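Local coordinates for protein alpha-toxin (Clostridium novyi, PDB 2VK9) that belongs to the family of large clostridial toxins and carries an N-terminal catalytic domain of the GT-A glycosyltransferase type, at residues Ile147-Ile156 / Phe173-Tyr184. Numbering follows the deposited sequence.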
ATOM      1  N   ILE A 147      -3.709 -24.035  -5.361  1.00 36.79           N
ATOM      2  CA  ILE A 147      -4.376 -24.156  -4.065  1.00 37.48           C
ATOM      3  C   ILE A 147      -5.873 -23.972  -4.220  1.00 38.28           C
ATOM      4  O   ILE A 147      -6.642 -24.790  -3.724  1.00 38.46           O
ATOM      5  CB  ILE A 147      -3.852 -23.140  -3.028  1.00 37.39           C
ATOM      6  CG1 ILE A 147      -2.381 -23.399  -2.693  1.00 37.37           C
ATOM      7  CG2 ILE A 147      -4.701 -23.171  -1.755  1.00 36.76           C
ATOM      8  CD1 ILE A 147      -2.098 -24.810  -2.236  1.00 38.45           C
ATOM      9  N   ILE A 148      -6.272 -22.911  -4.923  1.00 39.18           N
ATOM     10  CA  ILE A 148      -7.684 -22.599  -5.137  1.00 39.96           C
ATOM     11  C   ILE A 148      -8.362 -23.664  -5.986  1.00 40.87           C
ATOM     12  O   ILE A 148      -9.288 -24.314  -5.511  1.00 41.16           O
ATOM     13  CB  ILE A 148      -7.898 -21.194  -5.748  1.00 39.67           C
ATOM     14  CG1 ILE A 148      -7.576 -20.118  -4.717  1.00 39.22           C
ATOM     15  CG2 ILE A 148      -9.334 -21.016  -6.220  1.00 39.27           C
ATOM     16  CD1 ILE A 148      -7.471 -18.725  -5.310  1.00 39.56           C
ATOM     17  N   GLN A 149      -7.881 -23.850  -7.215  1.00 42.01           N
ATOM     18  CA  GLN A 149      -8.475 -24.782  -8.174  1.00 43.35           C
ATOM     19  C   GLN A 149      -8.522 -26.224  -7.688  1.00 44.11           C
ATOM     20  O   GLN A 149      -9.475 -26.939  -7.960  1.00 44.41           O
ATOM     21  CB  GLN A 149      -7.738 -24.729  -9.511  1.00 43.38           C
ATOM     22  CG  GLN A 149      -7.941 -23.436 -10.293  1.00 45.43           C
ATOM     23  CD  GLN A 149      -9.399 -23.176 -10.684  1.00 48.51           C
ATOM     24  OE1 GLN A 149     -10.164 -24.108 -10.989  1.00 50.02           O
ATOM     25  NE2 GLN A 149      -9.787 -21.902 -10.687  1.00 48.82           N
ATOM     26  N   GLU A 150      -7.499 -26.655  -6.970  1.00 45.15           N
ATOM     27  CA  GLU A 150      -7.441 -28.035  -6.524  1.00 46.34           C
ATOM     28  C   GLU A 150      -8.385 -28.313  -5.347  1.00 47.06           C
ATOM     29  O   GLU A 150      -8.885 -29.430  -5.200  1.00 47.41           O
ATOM     30  CB  GLU A 150      -6.000 -28.421  -6.178  1.00 46.24           C
ATOM     31  CG  GLU A 150      -5.641 -29.848  -6.535  1.00 47.11           C
ATOM     32  CD  GLU A 150      -5.713 -30.136  -8.032  1.00 48.26           C
ATOM     33  OE1 GLU A 150      -5.407 -29.234  -8.846  1.00 47.42           O
ATOM     34  OE2 GLU A 150      -6.067 -31.282  -8.394  1.00 49.72           O
ATOM     35  N   SER A 151      -8.619 -27.298  -4.519  1.00 47.92           N
ATOM     36  CA  SER A 151      -9.473 -27.418  -3.338  1.00 48.72           C
ATOM     37  C   SER A 151     -10.927 -27.243  -3.732  1.00 49.42           C
ATOM     38  O   SER A 151     -11.814 -27.859  -3.146  1.00 49.57           O
ATOM     39  CB  SER A 151      -9.107 -26.361  -2.304  1.00 48.53           C
ATOM     40  OG  SER A 151      -9.197 -25.062  -2.874  1.00 48.77           O
ATOM     41  N   SER A 152     -11.162 -26.383  -4.718  1.00 50.22           N
ATOM     42  CA  SER A 152     -12.484 -26.214  -5.291  1.00 51.24           C
ATOM     43  C   SER A 152     -12.983 -27.565  -5.795  1.00 52.33           C
ATOM     44  O   SER A 152     -14.075 -28.007  -5.432  1.00 52.79           O
ATOM     45  CB  SER A 152     -12.448 -25.195  -6.432  1.00 50.97           C
ATOM     46  OG  SER A 152     -12.252 -23.885  -5.933  1.00 50.30           O
ATOM     47  N   LYS A 153     -12.164 -28.222  -6.611  1.00 53.36           N
ATOM     48  CA  LYS A 153     -12.472 -29.536  -7.152  1.00 54.18           C
ATOM     49  C   LYS A 153     -12.890 -30.517  -6.051  1.00 54.80           C
ATOM     50  O   LYS A 153     -13.964 -31.110  -6.123  1.00 54.94           O
ATOM     51  CB  LYS A 153     -11.263 -30.074  -7.919  1.00 54.18           C
ATOM     52  CG  LYS A 153     -11.588 -31.193  -8.882  1.00 54.53           C
ATOM     53  CD  LYS A 153     -10.368 -31.670  -9.647  1.00 54.36           C
ATOM     54  CE  LYS A 153     -10.743 -32.868 -10.493  1.00 55.46           C
ATOM     55  NZ  LYS A 153      -9.717 -33.162 -11.520  1.00 57.36           N
ATOM     56  N   VAL A 154     -12.059 -30.659  -5.021  1.00 55.64           N
ATOM     57  CA  VAL A 154     -12.287 -31.668  -3.982  1.00 56.59           C
ATOM     58  C   VAL A 154     -13.625 -31.464  -3.273  1.00 57.43           C
ATOM     59  O   VAL A 154     -14.330 -32.434  -2.982  1.00 57.88           O
ATOM     60  CB  VAL A 154     -11.104 -31.747  -2.974  1.00 56.41           C
ATOM     61  CG1 VAL A 154     -11.452 -32.598  -1.764  1.00 56.32           C
ATOM     62  CG2 VAL A 154      -9.866 -32.310  -3.660  1.00 56.38           C
ATOM     63  N   ILE A 155     -13.988 -30.207  -3.035  1.00 58.40           N
ATOM     64  CA  ILE A 155     -15.209 -29.890  -2.294  1.00 59.36           C
ATOM     65  C   ILE A 155     -16.466 -29.944  -3.172  1.00 60.09           C
ATOM     66  O   ILE A 155     -17.527 -30.364  -2.701  1.00 60.51           O
ATOM     67  CB  ILE A 155     -15.081 -28.544  -1.509  1.00 59.19           C
ATOM     68  CG1 ILE A 155     -14.016 -28.664  -0.402  1.00 59.38           C
ATOM     69  CG2 ILE A 155     -16.418 -28.100  -0.896  1.00 59.59           C
ATOM     70  CD1 ILE A 155     -14.174 -29.871   0.556  1.00 59.63           C
ATOM     71  N   ILE A 156     -16.348 -29.547  -4.439  1.00 60.89           N
ATOM     72  CA  ILE A 156     -17.474 -29.652  -5.372  1.00 61.72           C
ATOM     73  C   ILE A 156     -17.883 -31.116  -5.583  1.00 62.89           C
ATOM     74  O   ILE A 156     -19.073 -31.440  -5.589  1.00 63.16           O
ATOM     75  CB  ILE A 156     -17.191 -28.960  -6.729  1.00 61.52           C
ATOM     76  CG1 ILE A 156     -17.214 -27.436  -6.572  1.00 61.39           C
ATOM     77  CG2 ILE A 156     -18.215 -29.382  -7.786  1.00 61.39           C
ATOM     78  CD1 ILE A 156     -16.953 -26.637  -7.866  1.00 61.35           C
ATOM     79  N   PHE A 173     -19.966 -23.112   0.142  1.00 70.69           N
ATOM     80  CA  PHE A 173     -18.765 -23.516  -0.592  1.00 68.91           C
ATOM     81  C   PHE A 173     -17.467 -22.983   0.018  1.00 67.76           C
ATOM     82  O   PHE A 173     -16.581 -23.755   0.390  1.00 67.44           O
ATOM     83  CB  PHE A 173     -18.909 -23.038  -2.042  1.00 68.86           C
ATOM     84  CG  PHE A 173     -17.717 -23.317  -2.911  1.00 68.62           C
ATOM     85  CD1 PHE A 173     -17.440 -24.608  -3.348  1.00 68.41           C
ATOM     86  CD2 PHE A 173     -16.891 -22.278  -3.326  1.00 68.43           C
ATOM     87  CE1 PHE A 173     -16.342 -24.863  -4.167  1.00 67.88           C
ATOM     88  CE2 PHE A 173     -15.798 -22.526  -4.148  1.00 67.85           C
ATOM     89  CZ  PHE A 173     -15.524 -23.822  -4.567  1.00 67.92           C
ATOM     90  N   TYR A 174     -17.371 -21.662   0.127  1.00 66.31           N
ATOM     91  CA  TYR A 174     -16.152 -21.018   0.592  1.00 64.90           C
ATOM     92  C   TYR A 174     -15.773 -21.376   2.028  1.00 64.26           C
ATOM     93  O   TYR A 174     -14.589 -21.359   2.373  1.00 64.42           O
ATOM     94  CB  TYR A 174     -16.241 -19.504   0.419  1.00 64.53           C
ATOM     95  CG  TYR A 174     -16.508 -19.068  -1.002  1.00 63.95           C
ATOM     96  CD1 TYR A 174     -15.509 -19.113  -1.966  1.00 63.52           C
ATOM     97  CD2 TYR A 174     -17.757 -18.597  -1.379  1.00 64.03           C
ATOM     98  CE1 TYR A 174     -15.749 -18.706  -3.273  1.00 63.43           C
ATOM     99  CE2 TYR A 174     -18.007 -18.183  -2.684  1.00 63.99           C
ATOM    100  CZ  TYR A 174     -16.999 -18.242  -3.623  1.00 63.63           C
ATOM    101  OH  TYR A 174     -17.247 -17.838  -4.912  1.00 63.72           O
ATOM    102  N   SER A 175     -16.769 -21.707   2.851  1.00 63.23           N
ATOM    103  CA  SER A 175     -16.521 -22.159   4.227  1.00 62.28           C
ATOM    104  C   SER A 175     -15.822 -23.508   4.258  1.00 61.50           C
ATOM    105  O   SER A 175     -14.837 -23.685   4.972  1.00 61.38           O
ATOM    106  CB  SER A 175     -17.825 -22.254   5.016  1.00 62.23           C
ATOM    107  OG  SER A 175     -18.394 -20.974   5.193  1.00 62.82           O
ATOM    108  N   ASP A 176     -16.350 -24.453   3.482  1.00 60.65           N
ATOM    109  CA  ASP A 176     -15.792 -25.800   3.400  1.00 59.73           C
ATOM    110  C   ASP A 176     -14.476 -25.803   2.641  1.00 58.64           C
ATOM    111  O   ASP A 176     -13.546 -26.518   3.024  1.00 58.62           O
ATOM    112  CB  ASP A 176     -16.788 -26.781   2.756  1.00 60.13           C
ATOM    113  CG  ASP A 176     -17.753 -27.409   3.772  1.00 60.95           C
ATOM    114  OD1 ASP A 176     -17.284 -28.033   4.758  1.00 61.82           O
ATOM    115  OD2 ASP A 176     -18.985 -27.295   3.573  1.00 61.48           O
ATOM    116  N   ARG A 177     -14.402 -25.000   1.577  1.00 57.20           N
ATOM    117  CA  ARG A 177     -13.178 -24.877   0.786  1.00 55.80           C
ATOM    118  C   ARG A 177     -12.028 -24.330   1.626  1.00 55.37           C
ATOM    119  O   ARG A 177     -10.895 -24.800   1.502  1.00 55.56           O
ATOM    120  CB  ARG A 177     -13.389 -24.002  -0.450  1.00 55.49           C
ATOM    121  CG  ARG A 177     -12.216 -24.039  -1.412  1.00 53.98           C
ATOM    122  CD  ARG A 177     -12.466 -23.238  -2.669  1.00 51.75           C
ATOM    123  NE  ARG A 177     -12.363 -21.795  -2.453  1.00 50.56           N
ATOM    124  CZ  ARG A 177     -12.440 -20.881  -3.422  1.00 50.17           C
ATOM    125  NH1 ARG A 177     -12.615 -21.248  -4.684  1.00 49.73           N
ATOM    126  NH2 ARG A 177     -12.337 -19.593  -3.135  1.00 50.17           N
ATOM    127  N   MET A 178     -12.328 -23.353   2.484  1.00 54.40           N
ATOM    128  CA  MET A 178     -11.324 -22.734   3.344  1.00 53.51           C
ATOM    129  C   MET A 178     -10.732 -23.713   4.351  1.00 52.76           C
ATOM    130  O   MET A 178      -9.536 -23.649   4.651  1.00 52.69           O
ATOM    131  CB  MET A 178     -11.902 -21.520   4.072  1.00 53.62           C
ATOM    132  CG  MET A 178     -10.901 -20.771   4.969  1.00 54.28           C
ATOM    133  SD  MET A 178      -9.554 -19.923   4.100  1.00 55.44           S
ATOM    134  CE  MET A 178     -10.512 -19.030   2.876  1.00 55.68           C
ATOM    135  N   LYS A 179     -11.568 -24.609   4.871  1.00 51.86           N
ATOM    136  CA  LYS A 179     -11.113 -25.624   5.824  1.00 51.15           C
ATOM    137  C   LYS A 179     -10.004 -26.450   5.190  1.00 49.94           C
ATOM    138  O   LYS A 179      -9.051 -26.842   5.859  1.00 49.77           O
ATOM    139  CB  LYS A 179     -12.263 -26.549   6.248  1.00 51.31           C
ATOM    140  CG  LYS A 179     -13.368 -25.895   7.079  1.00 51.70           C
ATOM    141  CD  LYS A 179     -14.340 -26.957   7.613  1.00 52.11           C
ATOM    142  CE  LYS A 179     -15.694 -26.366   8.051  1.00 53.90           C
ATOM    143  NZ  LYS A 179     -16.756 -27.424   8.147  1.00 54.02           N
ATOM    144  N   LEU A 180     -10.141 -26.692   3.889  1.00 48.69           N
ATOM    145  CA  LEU A 180      -9.193 -27.494   3.134  1.00 47.64           C
ATOM    146  C   LEU A 180      -7.976 -26.670   2.691  1.00 47.06           C
ATOM    147  O   LEU A 180      -6.834 -27.148   2.775  1.00 46.83           O
ATOM    148  CB  LEU A 180      -9.894 -28.127   1.930  1.00 47.58           C
ATOM    149  CG  LEU A 180      -9.163 -29.237   1.172  1.00 47.50           C
ATOM    150  CD1 LEU A 180      -8.995 -30.473   2.045  1.00 47.84           C
ATOM    151  CD2 LEU A 180      -9.890 -29.576  -0.123  1.00 47.41           C
ATOM    152  N   ILE A 181      -8.223 -25.446   2.218  1.00 46.15           N
ATOM    153  CA  ILE A 181      -7.152 -24.489   1.905  1.00 45.25           C
ATOM    154  C   ILE A 181      -6.241 -24.277   3.113  1.00 44.95           C
ATOM    155  O   ILE A 181      -5.023 -24.228   2.966  1.00 44.83           O
ATOM    156  CB  ILE A 181      -7.701 -23.139   1.389  1.00 45.16           C
ATOM    157  CG1 ILE A 181      -8.250 -23.308  -0.030  1.00 44.87           C
ATOM    158  CG2 ILE A 181      -6.615 -22.068   1.400  1.00 44.88           C
ATOM    159  CD1 ILE A 181      -8.992 -22.098  -0.573  1.00 45.03           C
ATOM    160  N   TYR A 182      -6.828 -24.174   4.302  1.00 44.57           N
ATOM    161  CA  TYR A 182      -6.049 -24.105   5.534  1.00 44.45           C
ATOM    162  C   TYR A 182      -5.082 -25.276   5.631  1.00 45.13           C
ATOM    163  O   TYR A 182      -3.905 -25.075   5.894  1.00 45.59           O
ATOM    164  CB  TYR A 182      -6.962 -24.056   6.769  1.00 43.65           C
ATOM    165  CG  TYR A 182      -6.233 -24.054   8.098  1.00 42.09           C
ATOM    166  CD1 TYR A 182      -5.732 -22.874   8.634  1.00 41.39           C
ATOM    167  CD2 TYR A 182      -6.049 -25.230   8.818  1.00 40.82           C
ATOM    168  CE1 TYR A 182      -5.065 -22.864   9.860  1.00 40.87           C
ATOM    169  CE2 TYR A 182      -5.377 -25.231  10.044  1.00 40.47           C
ATOM    170  CZ  TYR A 182      -4.891 -24.043  10.556  1.00 40.92           C
ATOM    171  OH  TYR A 182      -4.229 -24.026  11.762  1.00 41.41           O
ATOM    172  N   ARG A 183      -5.579 -26.491   5.413  1.00 45.90           N
ATOM    173  CA  ARG A 183      -4.754 -27.701   5.510  1.00 46.81           C
ATOM    174  C   ARG A 183      -3.603 -27.718   4.501  1.00 46.66           C
ATOM    175  O   ARG A 183      -2.496 -28.159   4.827  1.00 46.84           O
ATOM    176  CB  ARG A 183      -5.617 -28.959   5.344  1.00 47.34           C
ATOM    177  CG  ARG A 183      -6.040 -29.609   6.648  1.00 49.48           C
ATOM    178  CD  ARG A 183      -7.102 -30.669   6.400  1.00 53.90           C
ATOM    179  NE  ARG A 183      -7.489 -31.336   7.645  1.00 56.80           N
ATOM    180  CZ  ARG A 183      -8.740 -31.669   7.970  1.00 57.91           C
ATOM    181  NH1 ARG A 183      -9.751 -31.389   7.148  1.00 57.77           N
ATOM    182  NH2 ARG A 183      -8.981 -32.269   9.135  1.00 58.20           N
ATOM    183  N   TYR A 184      -3.878 -27.251   3.285  1.00 46.43           N
ATOM    184  CA  TYR A 184      -2.870 -27.149   2.248  1.00 46.43           C
ATOM    185  C   TYR A 184      -1.774 -26.191   2.683  1.00 46.70           C
ATOM    186  O   TYR A 184      -0.591 -26.525   2.631  1.00 46.83           O
ATOM    187  CB  TYR A 184      -3.487 -26.675   0.931  1.00 46.30           C
ATOM    188  CG  TYR A 184      -4.392 -27.681   0.240  1.00 46.55           C
ATOM    189  CD1 TYR A 184      -5.340 -27.264  -0.695  1.00 46.82           C
ATOM    190  CD2 TYR A 184      -4.298 -29.044   0.510  1.00 46.66           C
ATOM    191  CE1 TYR A 184      -6.169 -28.181  -1.344  1.00 46.32           C
ATOM    192  CE2 TYR A 184      -5.120 -29.962  -0.130  1.00 46.73           C
ATOM    193  CZ  TYR A 184      -6.054 -29.527  -1.054  1.00 46.45           C
ATOM    194  OH  TYR A 184      -6.868 -30.446  -1.685  1.00 46.58           O
TER
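Arg177 and Ser152 form the one side-chain hydrogen bond between segments 147-156 and 173-184, of helices 140-157 and 173-195, NH1 of Arg177 donating to OG of Ser152 at 2.9 Å with an N-H...O angle of 155°. The oxygen lies close to the guanidinium plane, at its edge. Arg177 leaves its helix extended and bends only at the CG-CD bond (chi3 75°), which turns the guanidinium alongside the serine, with CG2 of Ile148 3.6 Å from NH1. Ser152 OG in turn donates to the carbonyl O of Ile148 one turn back, from above the carbonyl plane, so the hydroxyl relays the arginine to the backbone. The other nitrogen, NH2, bonds to the carbonyl O of Phe464, which ties the pair to a loop of the same domain.

Interlocking side chains make up the packing, the segment axes approaching to 9.2 Å. Ser151, nearest Arg177 in the backbone register, is a knob among Arg177, Leu180, Ile181 and Tyr184; its CB lies 3.6 Å from CE1 of Tyr184 and its OG 3.5 Å from CG1 of Ile181. Ile155 fits likewise among Phe173, Asp176, Arg177 and Leu180, its CG2 3.9 Å from CB of Asp176, and Tyr184 among Ile147, Glu150, Ser151 and Val154.

Apolar contacts extend this at both ends. CG1 of Ile156 meets CE1 of Phe173 at 3.6 Å, while CG2 of Ile147 touches CG2 of Ile181. Between them the side chains of Leu180 and Val154 cross at about a right angle, CD2 of Leu180 resting 3.8 Å from CG1 of Val154.

Joined by a largely non-helical connection, these consecutive helices of the catalytic domain run obliquely antiparallel, 124° apart, and pair mainly through knobs-into-holes packing of mixed character; Tyr184 also meets Phe213 of helix 201-213 edge to face. Held by a hydroxyl and a loop carbonyl, the guanidinium, probably still charged, has two of its N-H groups satisfied and its orientation fixed.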